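Local coordinates for restriction endonuclease UbaLAI (Unidentified, PDB 5O63), which binds its cognate DNA through this N-terminal B3 domain, as part of a monomeric Type IIE restriction endonuclease, at residues L11-A15 against F69-K74; M24-T30 against P106-L112. Where two conformers were deposited one is given. Numbering follows the deposited sequence.

Contact 1: L11-A15 against F69-K74; sequences LVRSA and FDSLSK
Build the last turn of helix 3-14 beside the end of strand 62-70, where the chain coils through helical phi/psi at 71-73 to a left-handed K74 (44/44). CA-CA distances are 6.9 Å for L11-S71 and 7.0 Å for both S14-K74 and A15-F69. F69, chi1 t, aims its ring at the helix, and A15 CB sits over one face, 3.6 Å from the centroid (CH-pi). S14, chi1 p, folds OG back to donate to L11 O at 2.6 Å while approaching F69 CE2 to 3.4 Å. L11 (t, p) brings CD1 to 3.3 Å from S71 CB. K74 NZ donates to S71 OG (2.9 Å) and, weakly, to S14 OG (3.1 Å). D70 OD1 accepts from S73 N at 2.8 Å, an Asx motif. Plain packing thus sets the N-terminal helix on a strand end, with L11 and V12 also touching Y124 of strand 121-128. The one hydrogen bond between these segments being weak, the helix end rests on the strand end and turn largely through packing round F69.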
loop_
_atom_site.group_PDB
_atom_site.type_symbol
_atom_site.label_atom_id
_atom_site.label_comp_id
_atom_site.label_asym_id
_atom_site.label_seq_id
_atom_site.Cartn_x
_atom_site.Cartn_y
_atom_site.Cartn_z
ATOM N N LEU A 11 -9.693 -4.535 -8.813
ATOM C CA LEU A 11 -8.466 -3.732 -8.942
ATOM C C LEU A 11 -7.569 -4.346 -10.039
ATOM O O LEU A 11 -6.979 -3.619 -10.903
ATOM C CB LEU A 11 -7.768 -3.664 -7.573
ATOM C CG LEU A 11 -6.527 -2.826 -7.390
ATOM C CD1 LEU A 11 -6.723 -1.488 -8.074
ATOM C CD2 LEU A 11 -6.403 -2.613 -5.905
ATOM N N VAL A 12 -7.471 -5.683 -10.058
ATOM C CA VAL A 12 -6.622 -6.325 -11.078
ATOM C C VAL A 12 -7.238 -6.141 -12.457
ATOM O O VAL A 12 -6.556 -5.787 -13.441
ATOM C CB VAL A 12 -6.361 -7.790 -10.709
ATOM C CG1 VAL A 12 -5.766 -8.540 -11.827
ATOM C CG2 VAL A 12 -5.450 -7.819 -9.452
ATOM N N ARG A 13 -8.546 -6.368 -12.556
ATOM C CA ARG A 13 -9.187 -6.178 -13.847
ATOM C C ARG A 13 -9.033 -4.712 -14.334
ATOM O O ARG A 13 -8.999 -4.501 -15.551
ATOM C CB ARG A 13 -10.661 -6.602 -13.774
ATOM C CG ARG A 13 -11.564 -5.487 -13.301
ATOM N N SER A 14 -8.841 -3.736 -13.424
ATOM C CA SER A 14 -8.802 -2.349 -13.870
ATOM C C SER A 14 -7.463 -2.108 -14.554
ATOM O O SER A 14 -7.298 -1.106 -15.262
ATOM C CB SER A 14 -9.022 -1.346 -12.715
ATOM O OG SER A 14 -8.001 -1.384 -11.752
ATOM N N ALA A 15 -6.493 -3.005 -14.319
ATOM C CA ALA A 15 -5.181 -2.938 -14.985
ATOM C C ALA A 15 -5.130 -3.852 -16.225
ATOM O O ALA A 15 -4.084 -4.069 -16.825
ATOM C CB ALA A 15 -4.076 -3.308 -14.005
ATOM N N PHE A 69 0.535 -0.412 -9.997
ATOM C CA PHE A 69 -0.612 0.166 -10.660
ATOM C C PHE A 69 -1.375 1.027 -9.675
ATOM O O PHE A 69 -1.831 0.561 -8.629
ATOM C CB PHE A 69 -1.500 -0.918 -11.235
ATOM C CG PHE A 69 -2.639 -0.389 -12.011
ATOM C CD1 PHE A 69 -2.465 0.051 -13.351
ATOM C CD2 PHE A 69 -3.877 -0.305 -11.450
ATOM C CE1 PHE A 69 -3.550 0.500 -14.078
ATOM C CE2 PHE A 69 -4.970 0.136 -12.193
ATOM C CZ PHE A 69 -4.795 0.564 -13.515
ATOM N N ASP A 70 -1.480 2.319 -9.977
ATOM C CA ASP A 70 -2.153 3.257 -9.100
ATOM C C ASP A 70 -3.620 3.270 -9.405
ATOM O O ASP A 70 -4.055 3.663 -10.487
ATOM C CB ASP A 70 -1.577 4.668 -9.282
ATOM C CG ASP A 70 -2.229 5.643 -8.379
ATOM O OD1 ASP A 70 -3.304 6.151 -8.684
ATOM O OD2 ASP A 70 -1.645 5.926 -7.332
ATOM N N SER A 71 -4.438 2.761 -8.468
ATOM C CA SER A 71 -5.838 2.607 -8.726
ATOM C C SER A 71 -6.549 3.939 -8.897
ATOM O O SER A 71 -7.482 4.024 -9.650
ATOM C CB SER A 71 -6.472 1.812 -7.557
ATOM O OG SER A 71 -7.891 1.654 -7.718
ATOM N N LEU A 72 -6.118 4.972 -8.185
ATOM C CA LEU A 72 -6.870 6.221 -8.246
ATOM C C LEU A 72 -6.728 6.852 -9.659
ATOM O O LEU A 72 -7.727 7.300 -10.234
ATOM C CB LEU A 72 -6.402 7.217 -7.186
ATOM C CG LEU A 72 -6.858 6.878 -5.766
ATOM C CD1 LEU A 72 -6.229 7.960 -4.846
ATOM C CD2 LEU A 72 -8.353 6.961 -5.807
ATOM N N SER A 73 -5.514 6.795 -10.200
ATOM C CA SER A 73 -5.272 7.300 -11.566
ATOM C C SER A 73 -5.476 6.303 -12.698
ATOM O O SER A 73 -5.461 6.687 -13.880
ATOM C CB SER A 73 -3.838 7.849 -11.631
ATOM O OG SER A 73 -2.836 6.819 -11.542
ATOM N N LYS A 74 -5.719 5.040 -12.354
ATOM C CA LYS A 74 -5.742 3.921 -13.294
ATOM C C LYS A 74 -4.562 4.002 -14.271
ATOM O O LYS A 74 -4.752 3.810 -15.486
ATOM C CB LYS A 74 -7.083 3.850 -14.062
ATOM C CG LYS A 74 -8.337 3.582 -13.158
ATOM C CD LYS A 74 -8.153 2.351 -12.272
ATOM C CE LYS A 74 -9.417 2.017 -11.430
ATOM N NZ LYS A 74 -9.162 1.110 -10.230
#

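Contact 2: M24-T30 against P106-L112; sequences MFAKVLT and PRLTIFL. With nucleotides of chain D.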
loop_
_atom_site.group_PDB
_atom_site.type_symbol
_atom_site.label_atom_id
_atom_site.label_comp_id
_atom_site.label_asym_id
_atom_site.label_seq_id
_atom_site.Cartn_x
_atom_site.Cartn_y
_atom_site.Cartn_z
ATOM N N MET A 24 -2.250 -8.974 0.421
ATOM C CA MET A 24 -2.525 -7.554 0.732
ATOM C C MET A 24 -1.744 -7.084 1.931
ATOM O O MET A 24 -1.602 -7.803 2.939
ATOM C CB MET A 24 -4.032 -7.365 0.963
ATOM C CG MET A 24 -4.439 -5.970 1.523
ATOM S SD MET A 24 -6.192 -5.809 1.904
ATOM C CE MET A 24 -6.324 -6.922 3.262
ATOM N N PHE A 25 -1.231 -5.858 1.831
ATOM C CA PHE A 25 -0.743 -5.123 2.993
ATOM C C PHE A 25 -1.550 -3.831 3.068
ATOM O O PHE A 25 -1.469 -3.002 2.152
ATOM C CB PHE A 25 0.772 -4.859 2.849
ATOM C CG PHE A 25 1.289 -3.722 3.703
ATOM C CD1 PHE A 25 1.124 -3.682 5.084
ATOM C CD2 PHE A 25 1.956 -2.665 3.102
ATOM C CE1 PHE A 25 1.621 -2.594 5.856
ATOM C CE2 PHE A 25 2.460 -1.588 3.840
ATOM C CZ PHE A 25 2.297 -1.524 5.227
ATOM N N ALA A 26 -2.328 -3.625 4.114
ATOM C CA ALA A 26 -3.135 -2.402 4.284
ATOM C C ALA A 26 -2.747 -1.772 5.600
ATOM O O ALA A 26 -2.529 -2.462 6.610
ATOM C CB ALA A 26 -4.590 -2.690 4.271
ATOM N N LYS A 27 -2.666 -0.460 5.574
ATOM C CA LYS A 27 -2.145 0.307 6.724
ATOM C C LYS A 27 -3.013 1.544 6.928
ATOM O O LYS A 27 -3.255 2.341 6.007
ATOM C CB LYS A 27 -0.681 0.731 6.542
ATOM C CG LYS A 27 -0.119 1.389 7.816
ATOM C CD LYS A 27 1.218 2.135 7.547
ATOM C CE LYS A 27 1.750 2.686 8.896
ATOM N NZ LYS A 27 2.952 3.641 8.663
ATOM N N VAL A 28 -3.501 1.714 8.162
ATOM C CA VAL A 28 -4.039 3.006 8.563
ATOM C C VAL A 28 -2.871 3.904 8.890
ATOM O O VAL A 28 -2.023 3.569 9.757
ATOM C CB VAL A 28 -4.959 2.876 9.832
ATOM C CG1 VAL A 28 -5.522 4.199 10.226
ATOM C CG2 VAL A 28 -6.070 1.804 9.564
ATOM N N LEU A 29 -2.769 5.002 8.147
ATOM C CA LEU A 29 -1.558 5.829 8.251
ATOM C C LEU A 29 -1.479 6.471 9.634
ATOM O O LEU A 29 -2.521 6.630 10.331
ATOM C CB LEU A 29 -1.520 6.947 7.192
ATOM C CG LEU A 29 -1.504 6.362 5.755
ATOM C CD1 LEU A 29 -1.172 7.618 4.868
ATOM C CD2 LEU A 29 -0.535 5.220 5.642
ATOM N N THR A 30 -0.272 6.902 10.016
ATOM C CA THR A 30 -0.129 7.789 11.189
ATOM C C THR A 30 0.048 9.212 10.671
ATOM O O THR A 30 0.399 9.374 9.450
ATOM C CB THR A 30 1.093 7.434 12.092
ATOM O OG1 THR A 30 2.325 7.872 11.489
ATOM C CG2 THR A 30 1.216 5.886 12.288
ATOM N N PRO A 106 -9.121 9.465 9.589
ATOM C CA PRO A 106 -7.975 8.611 9.250
ATOM C C PRO A 106 -7.807 8.424 7.729
ATOM O O PRO A 106 -8.731 8.610 6.917
ATOM C CB PRO A 106 -8.328 7.258 9.885
ATOM C CG PRO A 106 -9.883 7.276 9.898
ATOM C CD PRO A 106 -10.186 8.703 10.307
ATOM N N ARG A 107 -6.582 8.056 7.391
ATOM C CA ARG A 107 -6.161 7.751 5.997
ATOM C C ARG A 107 -5.762 6.299 5.915
ATOM O O ARG A 107 -5.301 5.732 6.903
ATOM C CB ARG A 107 -4.972 8.622 5.605
ATOM C CG ARG A 107 -5.318 10.091 5.423
ATOM C CD ARG A 107 -4.042 10.974 5.247
ATOM N NE ARG A 107 -3.191 10.930 6.474
ATOM C CZ ARG A 107 -1.867 11.030 6.484
ATOM N NH1 ARG A 107 -1.165 11.304 5.334
ATOM N NH2 ARG A 107 -1.190 10.944 7.633
ATOM N N LEU A 108 -5.938 5.693 4.735
ATOM C CA LEU A 108 -5.628 4.285 4.536
ATOM C C LEU A 108 -4.764 4.151 3.263
ATOM O O LEU A 108 -5.031 4.835 2.293
ATOM C CB LEU A 108 -6.948 3.462 4.380
ATOM C CG LEU A 108 -6.812 1.959 4.267
ATOM C CD1 LEU A 108 -6.390 1.336 5.622
ATOM C CD2 LEU A 108 -8.167 1.295 3.776
ATOM N N THR A 109 -3.781 3.267 3.296
ATOM C CA THR A 109 -3.173 2.780 2.060
ATOM C C THR A 109 -3.393 1.300 1.925
ATOM O O THR A 109 -3.262 0.564 2.911
ATOM C CB THR A 109 -1.675 3.096 2.016
ATOM O OG1 THR A 109 -0.979 2.495 3.137
ATOM C CG2 THR A 109 -1.461 4.579 1.979
ATOM N N ILE A 110 -3.730 0.851 0.706
ATOM C CA ILE A 110 -3.825 -0.569 0.413
ATOM C C ILE A 110 -2.815 -0.902 -0.675
ATOM O O ILE A 110 -2.799 -0.261 -1.711
ATOM C CB ILE A 110 -5.212 -0.987 -0.039
ATOM C CG1 ILE A 110 -6.263 -0.640 1.019
ATOM C CG2 ILE A 110 -5.183 -2.531 -0.449
ATOM C CD1 ILE A 110 -7.638 -0.900 0.525
ATOM N N PHE A 111 -1.978 -1.910 -0.430
ATOM C CA PHE A 111 -1.092 -2.434 -1.453
ATOM C C PHE A 111 -1.539 -3.868 -1.701
ATOM O O PHE A 111 -1.802 -4.612 -0.775
ATOM C CB PHE A 111 0.367 -2.442 -1.012
ATOM C CG PHE A 111 0.963 -1.082 -0.726
ATOM C CD1 PHE A 111 1.778 -0.502 -1.680
ATOM C CD2 PHE A 111 0.784 -0.458 0.533
ATOM C CE1 PHE A 111 2.371 0.756 -1.421
ATOM C CE2 PHE A 111 1.375 0.802 0.770
ATOM C CZ PHE A 111 2.150 1.360 -0.214
ATOM N N LEU A 112 -1.594 -4.262 -2.960
ATOM C CA LEU A 112 -1.972 -5.629 -3.305
ATOM C C LEU A 112 -0.868 -6.175 -4.194
ATOM O O LEU A 112 -0.442 -5.477 -5.119
ATOM C CB LEU A 112 -3.296 -5.643 -4.065
ATOM C CG LEU A 112 -3.980 -6.975 -4.333
ATOM C CD1 LEU A 112 -4.646 -7.422 -3.057
ATOM C CD2 LEU A 112 -4.992 -6.856 -5.539
ATOM P P DC D 3 2.900 3.473 14.538
ATOM O OP1 DC D 3 1.620 3.612 15.344
ATOM O OP2 DC D 3 2.885 2.986 13.106
ATOM O "O5'" DC D 3 3.667 4.862 14.573
ATOM C "C5'" DC D 3 3.824 5.500 15.803
ATOM C "C4'" DC D 3 4.694 6.699 15.675
ATOM O "O4'" DC D 3 6.040 6.305 15.335
ATOM C "C3'" DC D 3 4.281 7.679 14.585
ATOM O "O3'" DC D 3 3.501 8.695 15.236
ATOM C "C2'" DC D 3 5.649 8.206 14.061
ATOM C "C1'" DC D 3 6.641 7.571 15.049
ATOM N N1 DC D 3 7.961 7.388 14.531
ATOM C C2 DC D 3 9.015 8.121 15.099
ATOM O O2 DC D 3 8.773 8.852 16.092
ATOM N N3 DC D 3 10.269 8.030 14.553
ATOM C C4 DC D 3 10.484 7.264 13.473
ATOM N N4 DC D 3 11.730 7.178 13.018
ATOM C C5 DC D 3 9.401 6.509 12.839
ATOM C C6 DC D 3 8.169 6.598 13.411
ATOM P P DC D 4 2.977 10.052 14.583
ATOM O OP1 DC D 4 1.736 10.455 15.328
ATOM O OP2 DC D 4 2.863 9.863 13.062
ATOM O "O5'" DC D 4 4.123 11.119 14.777
ATOM C "C5'" DC D 4 4.441 11.553 16.182
ATOM C "C4'" DC D 4 5.556 12.552 16.166
ATOM O "O4'" DC D 4 6.763 11.924 15.695
ATOM C "C3'" DC D 4 5.285 13.724 15.196
ATOM O "O3'" DC D 4 5.330 14.942 15.956
ATOM C "C2'" DC D 4 6.463 13.667 14.205
ATOM C "C1'" DC D 4 7.504 12.874 15.041
ATOM N N1 DC D 4 8.467 12.165 14.192
ATOM C C2 DC D 4 9.775 12.676 14.070
ATOM O O2 DC D 4 10.136 13.678 14.764
ATOM N N3 DC D 4 10.644 12.028 13.244
ATOM C C4 DC D 4 10.246 10.956 12.524
ATOM N N4 DC D 4 11.155 10.407 11.688
ATOM C C5 DC D 4 8.899 10.416 12.624
ATOM C C6 DC D 4 8.043 11.069 13.441
HETATM O O HOH W 1 -4.839 7.872 9.770
HETATM O O HOH W 2 -2.836 10.000 9.830
#
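Strands 24-28 and 108-112 run antiparallel (172°), their axes approaching to 4.7 Å, with F25-F111 and K27-T109 as hydrogen-bonded pairs. On the face of F25 and F111, different chi1 wells (t for F25, m for F111) lay the rings nearly parallel, at 15°, but slid apart with centroids 5.7 Å distant; F25 CD2 meets F111 CD2 at 3.6 Å. K27, also there, is all-trans and carries its amine to a salt bridge with D33. The other face holds M24 (engineered), A26, V28, L108, I110 and L112; L108 (t, p) leans CD1 to 4.0 Å from V28 CG2. Next along, L29 N donates to R107 O (2.9 Å), and L29, mt, lays CD1 over one face of the guanidinium, 3.7 Å from R107 NH1, which hydrogen-bonds to L99 O. Water bridges L29 O (2.7 Å) and R107 N (3.0 Å). With T30 (chi1 p) donating from OG1 to OP2 of DC4 of chain D at 2.6 Å, this buried pair belongs to the open beta barrel of the B3 DNA-binding domain.

In the fold
From the N terminus, helix 3-14 supplies the first half of contact 1, and strand 19-28 then supplies the first half of contact 2. The chain returns at 69-74 to complete contact 1, closing a loop of 53 residues without helix; 106-112 then completes contact 2, closing a second helix-free loop, of 75 residues, that overlaps the first. The two therefore cross rather than nest. Contact 2 pairs neighbouring strands inside the sheet, while contact 1 brings the helix end against the end of strand 62-70, separated from strand 108-116 by strand 121-128. V12 CG2 lies 4.1 Å from L112 CD2, so the helix joins the two contacts, whose centres are about 16 Å apart.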